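Local structure of USG-1 protein homolog (Pseudomonas aeruginosa, 2HJS) at residues Leu142-Asn155 with Thr251-Val263. The protein probably acts as an NAD(P)-dependent oxidoreductase on aldehyde groups, related to aspartate-semialdehyde dehydrogenase, and pairs as a homodimer. Sequence-based numbering, arbitrary orientation.
Sequences LAPLLATLDCRQLN and TLQCAEPVDLAAV
Gln-253 O takes two backbone donors from the neighbouring strand, Arg-152 N at 2.6 Å and Gln-153 N at 3.3 Å, the signature of a classic beta bulge. Beyond it the antiparallel ladder is regular: Gln-253 N is hydrogen-bonded in return to Gln-153 O, and Asn-155 and Thr-251 exchange a pair of N-H...O bonds. Before the bulge, Ala-255 N reaches Asp-150 O at 2.9 Å.

The extra residue, Arg-152, is exposed, where a long charged chain can be accommodated. The chain bends at chi2 (-69°), bringing the guanidinium back to Asp-150: NH2 forms a salt bridge with Asp-150 OD2 at 2.7 Å, met on the syn side but out of both planes, while NE adds a weak bond to OD1. The methyl of Ala-255 sits over the centre of the guanidinium, 3.7 Å above its plane, small enough to pack there closely. A water joins Asp-150 N to Glu-256 OE1.

The sheet face of Cys-151, Leu-154, Leu-252 and Cys-254 is apolar, and Leu-149 packs against it from the connecting loop. With CG anti to its carbonyl carbon (chi1 -58°), Leu-149 spreads its methyls: CD1 lies 4.0 Å from Leu-252 CD1 and also touches Val-263, whereas CD2 meets Val-258 CG1 at 3.8 Å. Leu-145 crosses Val-263 at about a right angle, CD2 to CG1 3.9 Å, joining helix 133-145 to the first turn of helix 260-269. Cys-151 SG rests near Leu-252 CB and Cys-254 SG near Leu-149 CB, small, weakly polar sulfurs suited to an apolar layer. Val-309 packs on Leu-252.

Across the opposite face, Gln-253 packs on Gln-153 of the second subunit, its amide held by Asp-305 and Gln-308 of its own chain. Thr-251 OG1 is hydrogen-bonded to Asn-155 of the second subunit, consistent with a dimer interface held partly by hydrogen bonds.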
# COMPACT_ATOMS: atom_id res chain seq x y z
N LEU A 142 8.95 -16.55 -1.15
CA LEU A 142 10.36 -16.42 -0.76
C LEU A 142 11.13 -17.73 -0.66
O LEU A 142 12.30 -17.78 -1.03
CB LEU A 142 10.46 -15.73 0.58
CG LEU A 142 10.73 -14.24 0.59
CD1 LEU A 142 10.04 -13.49 -0.54
CD2 LEU A 142 10.31 -13.72 1.95
N ALA A 143 10.48 -18.78 -0.14
CA ALA A 143 11.17 -20.06 0.07
C ALA A 143 11.97 -20.52 -1.17
O ALA A 143 13.18 -20.76 -1.06
CB ALA A 143 10.20 -21.15 0.54
N PRO A 144 11.32 -20.65 -2.34
CA PRO A 144 12.11 -21.12 -3.51
C PRO A 144 13.20 -20.14 -3.97
O PRO A 144 14.19 -20.54 -4.54
CB PRO A 144 11.07 -21.35 -4.61
CG PRO A 144 9.82 -20.70 -4.14
CD PRO A 144 9.90 -20.45 -2.67
N LEU A 145 13.02 -18.85 -3.71
CA LEU A 145 14.01 -17.85 -4.06
C LEU A 145 15.25 -17.91 -3.17
O LEU A 145 16.35 -17.56 -3.62
CB LEU A 145 13.39 -16.45 -3.97
CG LEU A 145 12.26 -16.15 -4.94
CD1 LEU A 145 11.79 -14.68 -4.75
CD2 LEU A 145 12.75 -16.38 -6.34
N LEU A 146 15.10 -18.37 -1.94
CA LEU A 146 16.19 -18.31 -0.97
C LEU A 146 17.25 -19.36 -1.20
O LEU A 146 18.32 -19.29 -0.60
CB LEU A 146 15.67 -18.35 0.47
CG LEU A 146 14.76 -17.16 0.81
CD1 LEU A 146 14.19 -17.37 2.20
CD2 LEU A 146 15.43 -15.78 0.69
N ALA A 147 16.99 -20.30 -2.09
CA ALA A 147 18.02 -21.24 -2.52
C ALA A 147 19.07 -20.56 -3.40
O ALA A 147 20.20 -21.03 -3.50
CB ALA A 147 17.41 -22.40 -3.26
N THR A 148 18.67 -19.44 -4.01
CA THR A 148 19.48 -18.71 -4.98
C THR A 148 19.92 -17.34 -4.45
O THR A 148 21.03 -16.92 -4.70
CB THR A 148 18.71 -18.59 -6.34
OG1 THR A 148 18.90 -19.80 -7.10
CG2 THR A 148 19.17 -17.40 -7.19
N LEU A 149 19.04 -16.66 -3.72
CA LEU A 149 19.28 -15.32 -3.20
C LEU A 149 19.72 -15.35 -1.75
O LEU A 149 19.18 -16.10 -0.95
CB LEU A 149 18.02 -14.46 -3.31
CG LEU A 149 17.38 -14.28 -4.68
CD1 LEU A 149 16.21 -13.35 -4.58
CD2 LEU A 149 18.40 -13.77 -5.72
N ASP A 150 20.68 -14.49 -1.42
CA ASP A 150 21.08 -14.29 -0.03
C ASP A 150 20.47 -12.98 0.47
O ASP A 150 21.00 -11.89 0.27
CB ASP A 150 22.62 -14.31 0.12
CG ASP A 150 23.09 -14.09 1.57
OD1 ASP A 150 22.25 -14.00 2.51
OD2 ASP A 150 24.32 -14.01 1.76
N CYS A 151 19.33 -13.12 1.14
CA CYS A 151 18.56 -11.98 1.56
C CYS A 151 19.02 -11.41 2.91
O CYS A 151 18.91 -12.06 3.95
CB CYS A 151 17.08 -12.35 1.62
SG CYS A 151 16.09 -10.95 2.04
N ARG A 152 19.52 -10.17 2.87
CA ARG A 152 20.04 -9.47 4.04
C ARG A 152 19.02 -8.58 4.76
O ARG A 152 19.18 -8.31 5.94
CB ARG A 152 21.27 -8.63 3.64
CG ARG A 152 22.43 -9.48 3.12
CD ARG A 152 23.02 -10.30 4.26
NE ARG A 152 23.89 -11.40 3.84
CZ ARG A 152 25.20 -11.28 3.60
NH1 ARG A 152 25.81 -10.09 3.70
NH2 ARG A 152 25.91 -12.35 3.23
N GLN A 153 18.01 -8.09 4.04
CA GLN A 153 16.95 -7.24 4.62
C GLN A 153 15.69 -7.53 3.82
O GLN A 153 15.73 -7.61 2.61
CB GLN A 153 17.23 -5.72 4.52
CG GLN A 153 18.49 -5.13 5.17
CD GLN A 153 18.41 -4.94 6.70
OE1 GLN A 153 17.32 -4.96 7.29
NE2 GLN A 153 19.57 -4.76 7.34
N LEU A 154 14.56 -7.61 4.50
CA LEU A 154 13.30 -7.89 3.85
C LEU A 154 12.30 -6.83 4.28
O LEU A 154 12.03 -6.69 5.46
CB LEU A 154 12.82 -9.29 4.27
CG LEU A 154 11.50 -9.83 3.74
CD1 LEU A 154 11.51 -9.84 2.25
CD2 LEU A 154 11.31 -11.26 4.26
N ASN A 155 11.79 -6.07 3.32
CA ASN A 155 10.75 -5.09 3.60
C ASN A 155 9.42 -5.56 3.01
O ASN A 155 9.36 -5.95 1.85
CB ASN A 155 11.11 -3.71 3.07
CG ASN A 155 10.21 -2.61 3.66
OD1 ASN A 155 9.09 -2.33 3.16
ND2 ASN A 155 10.67 -2.00 4.73
N THR A 251 10.41 -5.82 -0.85
CA THR A 251 11.76 -5.45 -1.29
C THR A 251 12.77 -6.35 -0.58
O THR A 251 12.80 -6.41 0.65
CB THR A 251 12.12 -4.01 -0.93
OG1 THR A 251 11.05 -3.17 -1.31
CG2 THR A 251 13.40 -3.55 -1.68
N LEU A 252 13.58 -7.05 -1.36
CA LEU A 252 14.66 -7.84 -0.80
C LEU A 252 15.98 -7.16 -1.08
O LEU A 252 16.25 -6.79 -2.22
CB LEU A 252 14.72 -9.24 -1.42
CG LEU A 252 13.44 -10.04 -1.63
CD1 LEU A 252 13.78 -11.46 -2.05
CD2 LEU A 252 12.73 -10.07 -0.33
N GLN A 253 16.78 -6.99 -0.03
CA GLN A 253 18.14 -6.50 -0.16
C GLN A 253 19.05 -7.71 -0.08
O GLN A 253 19.12 -8.38 0.96
CB GLN A 253 18.47 -5.51 0.94
CG GLN A 253 19.86 -4.91 0.85
CD GLN A 253 19.94 -3.81 -0.18
OE1 GLN A 253 19.10 -2.92 -0.21
NE2 GLN A 253 20.95 -3.86 -1.04
N CYS A 254 19.74 -8.00 -1.17
CA CYS A 254 20.56 -9.19 -1.25
C CYS A 254 22.04 -8.90 -1.18
O CYS A 254 22.46 -7.76 -1.31
CB CYS A 254 20.23 -9.97 -2.51
SG CYS A 254 18.46 -10.37 -2.55
N ALA A 255 22.83 -9.96 -1.00
CA ALA A 255 24.26 -9.83 -0.80
C ALA A 255 24.99 -9.54 -2.11
O ALA A 255 26.03 -8.90 -2.11
CB ALA A 255 24.81 -11.11 -0.13
N GLU A 256 24.40 -10.01 -3.22
CA GLU A 256 25.00 -10.02 -4.55
C GLU A 256 24.00 -9.36 -5.52
O GLU A 256 22.79 -9.39 -5.24
CB GLU A 256 25.27 -11.47 -5.00
CG GLU A 256 25.92 -12.39 -3.93
CD GLU A 256 25.47 -13.86 -4.03
OE1 GLU A 256 24.78 -14.35 -3.10
OE2 GLU A 256 25.80 -14.53 -5.05
N PRO A 257 24.47 -8.75 -6.64
CA PRO A 257 23.50 -8.34 -7.68
C PRO A 257 22.54 -9.48 -8.07
O PRO A 257 22.97 -10.62 -8.30
CB PRO A 257 24.40 -7.96 -8.86
CG PRO A 257 25.68 -7.49 -8.21
CD PRO A 257 25.86 -8.37 -7.01
N VAL A 258 21.25 -9.18 -8.12
CA VAL A 258 20.22 -10.19 -8.36
C VAL A 258 20.11 -10.52 -9.84
O VAL A 258 19.99 -9.63 -10.68
CB VAL A 258 18.84 -9.75 -7.80
CG1 VAL A 258 17.79 -10.81 -8.05
CG2 VAL A 258 18.93 -9.48 -6.31
N ASP A 259 20.18 -11.82 -10.15
CA ASP A 259 19.88 -12.34 -11.48
C ASP A 259 18.37 -12.38 -11.59
O ASP A 259 17.73 -13.32 -11.12
CB ASP A 259 20.44 -13.76 -11.62
CG ASP A 259 20.41 -14.29 -13.07
OD1 ASP A 259 19.78 -13.67 -13.96
OD2 ASP A 259 21.06 -15.35 -13.31
N LEU A 260 17.80 -11.34 -12.19
CA LEU A 260 16.35 -11.21 -12.34
C LEU A 260 15.73 -12.36 -13.15
O LEU A 260 14.72 -12.93 -12.76
CB LEU A 260 16.00 -9.85 -12.95
CG LEU A 260 16.40 -8.62 -12.12
CD1 LEU A 260 16.12 -7.31 -12.87
CD2 LEU A 260 15.77 -8.61 -10.74
N ALA A 261 16.35 -12.71 -14.27
CA ALA A 261 15.91 -13.85 -15.08
C ALA A 261 15.78 -15.14 -14.25
O ALA A 261 14.82 -15.90 -14.43
CB ALA A 261 16.86 -14.08 -16.26
N ALA A 262 16.74 -15.39 -13.36
CA ALA A 262 16.73 -16.58 -12.50
C ALA A 262 15.58 -16.55 -11.49
O ALA A 262 14.93 -17.57 -11.23
CB ALA A 262 18.06 -16.74 -11.78
N VAL A 263 15.31 -15.36 -10.95
CA VAL A 263 14.19 -15.14 -10.05
C VAL A 263 12.86 -15.51 -10.74
O VAL A 263 12.06 -16.28 -10.20
CB VAL A 263 14.15 -13.66 -9.55
CG1 VAL A 263 12.84 -13.39 -8.82
CG2 VAL A 263 15.34 -13.36 -8.65
O HOH W 1 22.38 -12.87 -2.92